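PDB 3CBW: mannan endo-1,4-beta-mannosidase from Bacillus subtilis, which hydrolyses internal beta-1,4-mannosidic linkages in mannan, galactomannan and glucomannan, and so takes part in the breakdown of glucomannan. Local coordinates for residues Trp29-Ser43 against Trp327-Thr341. The protein carries 3 engineered substitutions. Sequence-based numbering, arbitrary orientation.
Sequences WLAHLPNRTENRVLS and WTLNKGEIWNGDSLT
Trp-327, Leu-329 and Trp-29 bury the most surface of any residues in the contact that joins the C-terminal part of the chain to helix 21-32, the loop after it and the first strand of the TIM barrel of this family 26 glycoside hydrolase. The short strand 328-329 lies parallel to the start of strand 41-49, with Val-41 beside Thr-328 and Leu-42 beside Leu-329. Leu-329 N gives a nearly straight bond to Val-41 O (2.8 Å), and Leu-329 O accepts from Ser-43 N. Just before the strand, Trp-327 O takes the amides of Arg-40 and Val-41 from opposite faces of its carbonyl plane. The Trp-327 side chain runs alongside Arg-40: Arg-40 CD sits over the middle of the Trp-327 ring system, and the guanidinium lies flat on the six-membered ring, planes 11° apart, with Arg-40 CZ 3.4 Å from Trp-327 CH2. A bend at chi3 (-78°) lays the arginine along the ring, while its NH2 bonds Pro-299 O. Leu-329 divides its methyls, CD2 meeting Leu-42 and CD1 reaching CH2 of Trp-29 at 3.6 Å. The Trp-29 indole, from helix 21-32, lies with one face under Ile-334 CG2 and Leu-340 CD1, both CH-pi contacts, and the other against Leu-33 CD2. The Trp-29 ring swings out with chi1 -178°, its CG opposite the backbone N, and NE1 makes weak bonds to Thr-341 O and OG1. A leucine in place of Trp-29 would probably open a gap beneath Ile-334 and Leu-340 and leave Thr-341 O without this donor. Water joins Arg-36 NH1, Asn-39 OD1 and Glu-333 O. Thr-341 OG1 donates to Ile-334 O and accepts, in the guanidinium plane, from Arg-36 NH2 (2.9 Å), which also bonds Pro-342 O.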
ATOM      1  N   TRP A  29      -7.791   1.956 -15.820  1.00  8.77           N
ATOM      2  CA  TRP A  29      -6.847   1.039 -16.443  1.00  8.75           C
ATOM      3  C   TRP A  29      -6.481  -0.116 -15.500  1.00  8.87           C
ATOM      4  O   TRP A  29      -6.527  -1.285 -15.889  1.00  8.61           O
ATOM      5  CB  TRP A  29      -5.627   1.830 -16.898  1.00  9.19           C
ATOM      6  CG  TRP A  29      -4.574   1.049 -17.614  1.00  9.20           C
ATOM      7  CD1 TRP A  29      -4.503   0.792 -18.957  1.00  9.64           C
ATOM      8  CD2 TRP A  29      -3.410   0.456 -17.030  1.00  8.74           C
ATOM      9  NE1 TRP A  29      -3.370   0.068 -19.234  1.00  9.44           N
ATOM     10  CE2 TRP A  29      -2.673  -0.137 -18.073  1.00  8.91           C
ATOM     11  CE3 TRP A  29      -2.903   0.390 -15.720  1.00  8.28           C
ATOM     12  CZ2 TRP A  29      -1.484  -0.826 -17.848  1.00  9.71           C
ATOM     13  CZ3 TRP A  29      -1.716  -0.277 -15.497  1.00  9.53           C
ATOM     14  CH2 TRP A  29      -1.016  -0.878 -16.556  1.00  9.90           C
ATOM     15  N   LEU A  30      -6.149   0.201 -14.250  1.00  8.46           N
ATOM     16  CA  LEU A  30      -5.809  -0.832 -13.265  1.00  8.39           C
ATOM     17  C   LEU A  30      -6.962  -1.824 -13.091  1.00  8.28           C
ATOM     18  O   LEU A  30      -6.745  -3.038 -13.090  1.00  8.89           O
ATOM     19  CB  LEU A  30      -5.457  -0.203 -11.906  1.00  8.08           C
ATOM     20  CG  LEU A  30      -4.104   0.505 -11.791  1.00  8.51           C
ATOM     21  CD1 LEU A  30      -4.063   1.261 -10.466  1.00 10.42           C
ATOM     22  CD2 LEU A  30      -2.931  -0.475 -11.887  1.00  9.58           C
ATOM     23  N   ALA A  31      -8.181  -1.306 -12.972  1.00  8.58           N
ATOM     24  CA  ALA A  31      -9.317  -2.147 -12.659  1.00  8.59           C
ATOM     25  C   ALA A  31      -9.597  -3.159 -13.761  1.00  8.89           C
ATOM     26  O   ALA A  31     -10.136  -4.241 -13.503  1.00  9.54           O
ATOM     27  CB  ALA A  31     -10.540  -1.302 -12.423  1.00  9.05           C
ATOM     28  N   HIS A  32      -9.230  -2.809 -14.991  1.00  9.01           N
ATOM     29  CA  HIS A  32      -9.504  -3.679 -16.137  1.00  9.56           C
ATOM     30  C   HIS A  32      -8.405  -4.692 -16.460  1.00  9.76           C
ATOM     31  O   HIS A  32      -8.576  -5.518 -17.369  1.00  9.99           O
ATOM     32  CB  HIS A  32      -9.813  -2.846 -17.381  1.00  9.79           C
ATOM     33  CG  HIS A  32     -11.178  -2.240 -17.379  1.00 10.21           C
ATOM     34  ND1 HIS A  32     -11.479  -1.080 -16.701  1.00 10.54           N
ATOM     35  CD2 HIS A  32     -12.319  -2.623 -17.998  1.00 11.99           C
ATOM     36  CE1 HIS A  32     -12.751  -0.781 -16.893  1.00 11.16           C
ATOM     37  NE2 HIS A  32     -13.283  -1.701 -17.679  1.00 13.11           N
ATOM     38  N   LEU A  33      -7.289  -4.663 -15.734  1.00  9.04           N
ATOM     39  CA  LEU A  33      -6.186  -5.575 -16.039  1.00  9.23           C
ATOM     40  C   LEU A  33      -6.573  -7.063 -16.074  1.00  9.21           C
ATOM     41  O   LEU A  33      -6.094  -7.777 -16.955  1.00  9.69           O
ATOM     42  CB  LEU A  33      -5.003  -5.347 -15.092  1.00  9.18           C
ATOM     43  CG  LEU A  33      -4.249  -4.029 -15.324  1.00  9.13           C
ATOM     44  CD1 LEU A  33      -3.288  -3.769 -14.184  1.00  9.48           C
ATOM     45  CD2 LEU A  33      -3.503  -4.021 -16.675  1.00 10.27           C
ATOM     46  N   PRO A  34      -7.412  -7.548 -15.130  1.00  9.35           N
ATOM     47  CA  PRO A  34      -7.713  -8.994 -15.167  1.00 10.44           C
ATOM     48  C   PRO A  34      -8.493  -9.475 -16.394  1.00 11.18           C
ATOM     49  O   PRO A  34      -8.646 -10.683 -16.577  1.00 12.02           O
ATOM     50  CB  PRO A  34      -8.535  -9.207 -13.890  1.00 10.75           C
ATOM     51  CG  PRO A  34      -8.126  -8.064 -12.986  1.00 10.50           C
ATOM     52  CD  PRO A  34      -8.033  -6.917 -13.950  1.00  9.78           C
ATOM     53  N   ASN A  35      -8.976  -8.558 -17.226  1.00 10.85           N
ATOM     54  CA  ASN A  35      -9.623  -8.943 -18.487  1.00 11.51           C
ATOM     55  C   ASN A  35      -8.634  -9.289 -19.595  1.00 11.41           C
ATOM     56  O   ASN A  35      -9.025  -9.831 -20.629  1.00 12.01           O
ATOM     57  CB  ASN A  35     -10.560  -7.836 -18.960  1.00 11.79           C
ATOM     58  CG  ASN A  35     -11.666  -7.543 -17.969  1.00 13.19           C
ATOM     59  OD1 ASN A  35     -12.091  -8.414 -17.209  1.00 14.86           O
ATOM     60  ND2 ASN A  35     -12.143  -6.309 -17.972  1.00 15.68           N
ATOM     61  N   ARG A  36      -7.360  -8.974 -19.389  1.00 10.70           N
ATOM     62  CA  ARG A  36      -6.322  -9.262 -20.373  1.00 11.09           C
ATOM     63  C   ARG A  36      -5.933 -10.728 -20.331  1.00 11.57           C
ATOM     64  O   ARG A  36      -6.250 -11.433 -19.371  1.00 11.65           O
ATOM     65  CB  ARG A  36      -5.078  -8.415 -20.104  1.00 10.38           C
ATOM     66  CG  ARG A  36      -5.277  -6.926 -20.266  1.00 10.72           C
ATOM     67  CD  ARG A  36      -4.017  -6.216 -19.839  1.00  9.58           C
ATOM     68  NE  ARG A  36      -4.014  -4.831 -20.298  1.00 10.07           N
ATOM     69  CZ  ARG A  36      -2.919  -4.088 -20.396  1.00 10.18           C
ATOM     70  NH1 ARG A  36      -1.738  -4.580 -20.026  1.00 10.44           N
ATOM     71  NH2 ARG A  36      -3.005  -2.842 -20.851  1.00 11.21           N
ATOM     72  N   THR A  37      -5.208 -11.156 -21.361  1.00 12.44           N
ATOM     73  CA  THR A  37      -4.668 -12.514 -21.415  1.00 13.82           C
ATOM     74  C   THR A  37      -3.205 -12.572 -20.976  1.00 14.25           C
ATOM     75  O   THR A  37      -2.675 -13.656 -20.715  1.00 15.12           O
ATOM     76  CB  THR A  37      -4.793 -13.113 -22.832  1.00 14.46           C
ATOM     77  OG1 THR A  37      -4.137 -12.258 -23.775  1.00 16.56           O
ATOM     78  CG2 THR A  37      -6.248 -13.264 -23.214  1.00 15.32           C
ATOM     79  N   GLU A  38      -2.550 -11.412 -20.923  1.00 14.31           N
ATOM     80  CA  GLU A  38      -1.163 -11.302 -20.482  1.00 14.84           C
ATOM     81  C   GLU A  38      -0.972  -9.897 -19.938  1.00 13.36           C
ATOM     82  O   GLU A  38      -1.882  -9.077 -20.062  1.00 12.57           O
ATOM     83  CB  GLU A  38      -0.194 -11.580 -21.643  1.00 15.83           C
ATOM     84  CG  GLU A  38      -0.209 -10.557 -22.768  1.00 18.22           C
ATOM     85  CD  GLU A  38       0.702 -10.963 -23.910  1.00 21.16           C
ATOM     86  OE1 GLU A  38       1.776 -10.343 -24.077  1.00 25.49           O
ATOM     87  OE2 GLU A  38       0.350 -11.926 -24.628  1.00 24.79           O
ATOM     88  N   ASN A  39       0.192  -9.615 -19.349  1.00 12.34           N
ATOM     89  CA  ASN A  39       0.491  -8.263 -18.842  1.00 12.28           C
ATOM     90  C   ASN A  39      -0.646  -7.735 -17.971  1.00 10.70           C
ATOM     91  O   ASN A  39      -1.199  -6.659 -18.210  1.00 10.56           O
ATOM     92  CB  ASN A  39       0.744  -7.283 -20.000  1.00 13.58           C
ATOM     93  CG  ASN A  39       2.173  -7.330 -20.527  1.00 17.86           C
ATOM     94  OD1 ASN A  39       2.669  -6.344 -21.077  1.00 23.01           O
ATOM     95  ND2 ASN A  39       2.838  -8.460 -20.365  1.00 19.07           N
ATOM     96  N   ARG A  40      -0.984  -8.506 -16.947  1.00  9.55           N
ATOM     97  CA  ARG A  40      -2.185  -8.247 -16.156  1.00  9.59           C
ATOM     98  C   ARG A  40      -1.944  -8.147 -14.651  1.00  8.84           C
ATOM     99  O   ARG A  40      -2.889  -7.939 -13.890  1.00  9.52           O
ATOM    100  CB  ARG A  40      -3.271  -9.279 -16.468  1.00 10.28           C
ATOM    101  CG  ARG A  40      -2.824 -10.716 -16.379  1.00 10.44           C
ATOM    102  CD  ARG A  40      -3.958 -11.637 -16.777  1.00 11.37           C
ATOM    103  NE  ARG A  40      -4.932 -11.784 -15.707  1.00 11.52           N
ATOM    104  CZ  ARG A  40      -6.007 -12.560 -15.775  1.00 11.68           C
ATOM    105  NH1 ARG A  40      -6.283 -13.216 -16.898  1.00 12.71           N
ATOM    106  NH2 ARG A  40      -6.799 -12.681 -14.723  1.00 12.27           N
ATOM    107  N   VAL A  41      -0.687  -8.293 -14.232  1.00  8.40           N
ATOM    108  CA  VAL A  41      -0.313  -8.147 -12.825  1.00  8.68           C
ATOM    109  C   VAL A  41       0.921  -7.266 -12.766  1.00  8.14           C
ATOM    110  O   VAL A  41       1.990  -7.667 -13.238  1.00  8.92           O
ATOM    111  CB  VAL A  41       0.007  -9.507 -12.141  1.00  8.55           C
ATOM    112  CG1 VAL A  41       0.329  -9.294 -10.667  1.00  9.41           C
ATOM    113  CG2 VAL A  41      -1.138 -10.483 -12.271  1.00  9.36           C
ATOM    114  N   LEU A  42       0.783  -6.062 -12.210  1.00  7.95           N
ATOM    115  CA  LEU A  42       1.943  -5.195 -12.064  1.00  8.35           C
ATOM    116  C   LEU A  42       2.914  -5.751 -11.031  1.00  8.31           C
ATOM    117  O   LEU A  42       2.508  -6.146  -9.944  1.00  8.36           O
ATOM    118  CB  LEU A  42       1.540  -3.780 -11.649  1.00  8.36           C
ATOM    119  CG  LEU A  42       1.208  -2.802 -12.774  1.00  8.78           C
ATOM    120  CD1 LEU A  42      -0.037  -3.238 -13.517  1.00  9.74           C
ATOM    121  CD2 LEU A  42       1.016  -1.407 -12.222  1.00  9.64           C
ATOM    122  N   SER A  43       4.197  -5.760 -11.364  1.00  8.12           N
ATOM    123  CA  SER A  43       5.229  -6.024 -10.371  1.00  7.81           C
ATOM    124  C   SER A  43       5.426  -4.800  -9.481  1.00  7.39           C
ATOM    125  O   SER A  43       5.059  -3.677  -9.840  1.00  8.31           O
ATOM    126  CB  SER A  43       6.527  -6.401 -11.068  1.00  8.22           C
ATOM    127  OG  SER A  43       6.919  -5.341 -11.920  1.00  8.94           O
ATOM    128  N   TRP A 327       2.229 -12.959 -17.537  1.00 11.18           N
ATOM    129  CA  TRP A 327       1.269 -12.157 -16.776  1.00 10.70           C
ATOM    130  C   TRP A 327       1.844 -10.888 -16.166  1.00 10.47           C
ATOM    131  O   TRP A 327       1.086  -9.966 -15.864  1.00  9.81           O
ATOM    132  CB  TRP A 327       0.655 -12.992 -15.667  1.00 11.63           C
ATOM    133  CG  TRP A 327      -0.446 -13.911 -16.106  1.00 12.26           C
ATOM    134  CD1 TRP A 327      -0.493 -14.674 -17.241  1.00 13.53           C
ATOM    135  CD2 TRP A 327      -1.656 -14.171 -15.394  1.00 11.77           C
ATOM    136  NE1 TRP A 327      -1.670 -15.387 -17.276  1.00 14.50           N
ATOM    137  CE2 TRP A 327      -2.397 -15.104 -16.151  1.00 12.93           C
ATOM    138  CE3 TRP A 327      -2.185 -13.710 -14.182  1.00 12.13           C
ATOM    139  CZ2 TRP A 327      -3.653 -15.576 -15.741  1.00 12.91           C
ATOM    140  CZ3 TRP A 327      -3.430 -14.176 -13.775  1.00 12.75           C
ATOM    141  CH2 TRP A 327      -4.148 -15.109 -14.550  1.00 12.71           C
ATOM    142  N   THR A 328       3.155 -10.844 -15.969  1.00 10.36           N
ATOM    143  CA  THR A 328       3.754  -9.759 -15.191  1.00 10.69           C
ATOM    144  C   THR A 328       3.978  -8.513 -16.043  1.00 11.16           C
ATOM    145  O   THR A 328       4.577  -8.577 -17.115  1.00 13.13           O
ATOM    146  CB  THR A 328       5.051 -10.242 -14.541  1.00 10.55           C
ATOM    147  OG1 THR A 328       4.764 -11.419 -13.782  1.00 11.18           O
ATOM    148  CG2 THR A 328       5.632  -9.182 -13.615  1.00 11.10           C
ATOM    149  N   LEU A 329       3.488  -7.381 -15.549  1.00 10.40           N
ATOM    150  CA  LEU A 329       3.642  -6.103 -16.210  1.00 10.16           C
ATOM    151  C   LEU A 329       4.662  -5.277 -15.433  1.00  9.43           C
ATOM    152  O   LEU A 329       4.476  -5.001 -14.240  1.00  9.59           O
ATOM    153  CB  LEU A 329       2.276  -5.419 -16.265  1.00 10.63           C
ATOM    154  CG  LEU A 329       2.114  -4.167 -17.120  1.00 10.59           C
ATOM    155  CD1 LEU A 329       0.647  -3.938 -17.465  1.00 12.12           C
ATOM    156  CD2 LEU A 329       2.720  -2.930 -16.457  1.00 11.34           C
ATOM    157  N   ASN A 330       5.732  -4.875 -16.115  1.00  9.53           N
ATOM    158  CA  ASN A 330       6.855  -4.201 -15.483  1.00  9.66           C
ATOM    159  C   ASN A 330       6.933  -2.726 -15.860  1.00  9.70           C
ATOM    160  O   ASN A 330       6.146  -2.239 -16.679  1.00 10.05           O
ATOM    161  CB  ASN A 330       8.147  -4.946 -15.827  1.00 10.24           C
ATOM    162  CG  ASN A 330       8.129  -6.361 -15.300  1.00 10.51           C
ATOM    163  OD1 ASN A 330       7.742  -6.596 -14.159  1.00 10.44           O
ATOM    164  ND2 ASN A 330       8.514  -7.313 -16.129  1.00 11.74           N
ATOM    165  N   LYS A 331       7.850  -2.006 -15.220  1.00  9.75           N
ATOM    166  CA  LYS A 331       8.061  -0.598 -15.510  1.00 10.44           C
ATOM    167  C   LYS A 331       8.234  -0.410 -17.014  1.00 10.89           C
ATOM    168  O   LYS A 331       8.974  -1.159 -17.659  1.00 11.57           O
ATOM    169  CB  LYS A 331       9.308  -0.106 -14.778  1.00 10.35           C
ATOM    170  CG  LYS A 331       9.439   1.409 -14.715  1.00 11.01           C
ATOM    171  CD  LYS A 331      10.802   1.817 -14.166  1.00 11.29           C
ATOM    172  CE  LYS A 331      10.873   3.321 -13.874  1.00 11.42           C
ATOM    173  NZ  LYS A 331      12.274   3.722 -13.525  1.00 12.96           N
ATOM    174  N   GLY A 332       7.536   0.581 -17.558  1.00 11.11           N
ATOM    175  CA  GLY A 332       7.593   0.879 -18.995  1.00 11.95           C
ATOM    176  C   GLY A 332       6.481   0.230 -19.806  1.00 12.55           C
ATOM    177  O   GLY A 332       6.383   0.462 -21.019  1.00 13.90           O
ATOM    178  N   GLU A 333       5.648  -0.593 -19.164  1.00 13.22           N
ATOM    179  CA  GLU A 333       4.576  -1.323 -19.859  1.00 13.77           C
ATOM    180  C   GLU A 333       3.169  -0.813 -19.523  1.00 13.95           C
ATOM    181  O   GLU A 333       2.172  -1.456 -19.862  1.00 14.22           O
ATOM    182  CB  GLU A 333       4.683  -2.826 -19.598  1.00 14.33           C
ATOM    183  CG  GLU A 333       5.986  -3.439 -20.072  1.00 16.78           C
ATOM    184  CD  GLU A 333       5.954  -4.955 -20.029  1.00 19.43           C
ATOM    185  OE1 GLU A 333       5.899  -5.525 -18.923  1.00 19.42           O
ATOM    186  OE2 GLU A 333       5.973  -5.586 -21.113  1.00 22.73           O
ATOM    187  N   ILE A 334       3.083   0.347 -18.884  1.00 14.30           N
ATOM    188  CA  ILE A 334       1.794   0.977 -18.591  1.00 14.81           C
ATOM    189  C   ILE A 334       1.394   1.774 -19.827  1.00 15.26           C
ATOM    190  O   ILE A 334       0.316   1.571 -20.386  1.00 13.90           O
ATOM    191  CB  ILE A 334       1.860   1.882 -17.336  1.00 14.73           C
ATOM    192  CG1 ILE A 334       2.276   1.047 -16.116  1.00 14.81           C
ATOM    193  CG2 ILE A 334       0.520   2.554 -17.082  1.00 15.95           C
ATOM    194  CD1 ILE A 334       2.567   1.854 -14.859  1.00 15.02           C
ATOM    195  N   TRP A 335       2.291   2.664 -20.246  1.00 16.72           N
ATOM    196  CA  TRP A 335       2.126   3.465 -21.454  1.00 18.49           C
ATOM    197  C   TRP A 335       2.938   2.857 -22.582  1.00 18.85           C
ATOM    198  O   TRP A 335       4.023   2.309 -22.364  1.00 19.86           O
ATOM    199  CB  TRP A 335       2.603   4.904 -21.211  1.00 19.51           C
ATOM    200  CG  TRP A 335       2.003   5.525 -19.986  1.00 21.17           C
ATOM    201  CD1 TRP A 335       2.509   5.491 -18.715  1.00 21.24           C
ATOM    202  CD2 TRP A 335       0.764   6.242 -19.906  1.00 22.61           C
ATOM    203  NE1 TRP A 335       1.667   6.155 -17.854  1.00 23.00           N
ATOM    204  CE2 TRP A 335       0.589   6.626 -18.557  1.00 22.54           C
ATOM    205  CE3 TRP A 335      -0.206   6.613 -20.847  1.00 22.00           C
ATOM    206  CZ2 TRP A 335      -0.527   7.355 -18.123  1.00 22.70           C
ATOM    207  CZ3 TRP A 335      -1.314   7.340 -20.414  1.00 22.37           C
ATOM    208  CH2 TRP A 335      -1.464   7.700 -19.064  1.00 23.00           C
ATOM    209  N   ASN A 336       2.391   2.939 -23.788  1.00 18.61           N
ATOM    210  CA  ASN A 336       3.131   2.649 -24.995  1.00 19.46           C
ATOM    211  C   ASN A 336       3.433   3.987 -25.655  1.00 18.92           C
ATOM    212  O   ASN A 336       2.659   4.474 -26.485  1.00 18.80           O
ATOM    213  CB  ASN A 336       2.315   1.739 -25.914  1.00 20.61           C
ATOM    214  CG  ASN A 336       3.058   1.373 -27.188  1.00 23.18           C
ATOM    215  OD1 ASN A 336       4.279   1.543 -27.288  1.00 25.51           O
ATOM    216  ND2 ASN A 336       2.319   0.865 -28.171  1.00 25.38           N
ATOM    217  N   GLY A 337       4.544   4.601 -25.253  1.00 18.73           N
ATOM    218  CA  GLY A 337       4.884   5.945 -25.702  1.00 18.42           C
ATOM    219  C   GLY A 337       3.791   6.922 -25.307  1.00 18.00           C
ATOM    220  O   GLY A 337       3.514   7.112 -24.126  1.00 18.13           O
ATOM    221  N   ASP A 338       3.133   7.512 -26.301  1.00 17.46           N
ATOM    222  CA  ASP A 338       2.119   8.540 -26.048  1.00 17.61           C
ATOM    223  C   ASP A 338       0.714   7.971 -25.924  1.00 17.55           C
ATOM    224  O   ASP A 338      -0.259   8.724 -25.785  1.00 17.99           O
ATOM    225  CB  ASP A 338       2.167   9.644 -27.122  1.00 17.88           C
ATOM    226  CG  ASP A 338       1.904   9.128 -28.539  1.00 18.32           C
ATOM    227  OD1 ASP A 338       1.497   7.961 -28.733  1.00 18.47           O
ATOM    228  OD2 ASP A 338       2.112   9.912 -29.485  1.00 18.88           O
ATOM    229  N   SER A 339       0.609   6.649 -25.973  1.00 17.36           N
ATOM    230  CA  SER A 339      -0.681   6.001 -25.836  1.00 17.18           C
ATOM    231  C   SER A 339      -0.712   5.100 -24.611  1.00 16.26           C
ATOM    232  O   SER A 339       0.323   4.648 -24.103  1.00 15.72           O
ATOM    233  CB  SER A 339      -1.033   5.214 -27.102  1.00 17.82           C
ATOM    234  OG  SER A 339      -0.168   4.102 -27.260  1.00 20.19           O
ATOM    235  N   LEU A 340      -1.913   4.837 -24.128  1.00 15.24           N
ATOM    236  CA  LEU A 340      -2.089   3.927 -23.019  1.00 14.65           C
ATOM    237  C   LEU A 340      -2.189   2.514 -23.558  1.00 13.34           C
ATOM    238  O   LEU A 340      -2.800   2.295 -24.611  1.00 14.25           O
ATOM    239  CB  LEU A 340      -3.366   4.292 -22.273  1.00 14.53           C
ATOM    240  CG  LEU A 340      -3.659   3.549 -20.980  1.00 15.57           C
ATOM    241  CD1 LEU A 340      -2.540   3.750 -19.967  1.00 15.44           C
ATOM    242  CD2 LEU A 340      -4.993   4.037 -20.430  1.00 15.42           C
ATOM    243  N   THR A 341      -1.587   1.543 -22.862  1.00 13.03           N
ATOM    244  CA  THR A 341      -1.801   0.146 -23.259  1.00 12.57           C
ATOM    245  C   THR A 341      -3.276  -0.226 -23.026  1.00 12.76           C
ATOM    246  O   THR A 341      -3.958   0.412 -22.218  1.00 12.16           O
ATOM    247  CB  THR A 341      -0.853  -0.832 -22.545  1.00 12.02           C
ATOM    248  OG1 THR A 341      -1.043  -0.725 -21.126  1.00 11.74           O
ATOM    249  CG2 THR A 341       0.618  -0.558 -22.912  1.00 11.77           C
TER
HETATM  250  O   HOH W   1       0.868  -3.695 -20.859  1.00 14.44           O
HETATM  251  O   HOH W   2       5.634  -8.118 -19.613  1.00 33.47           O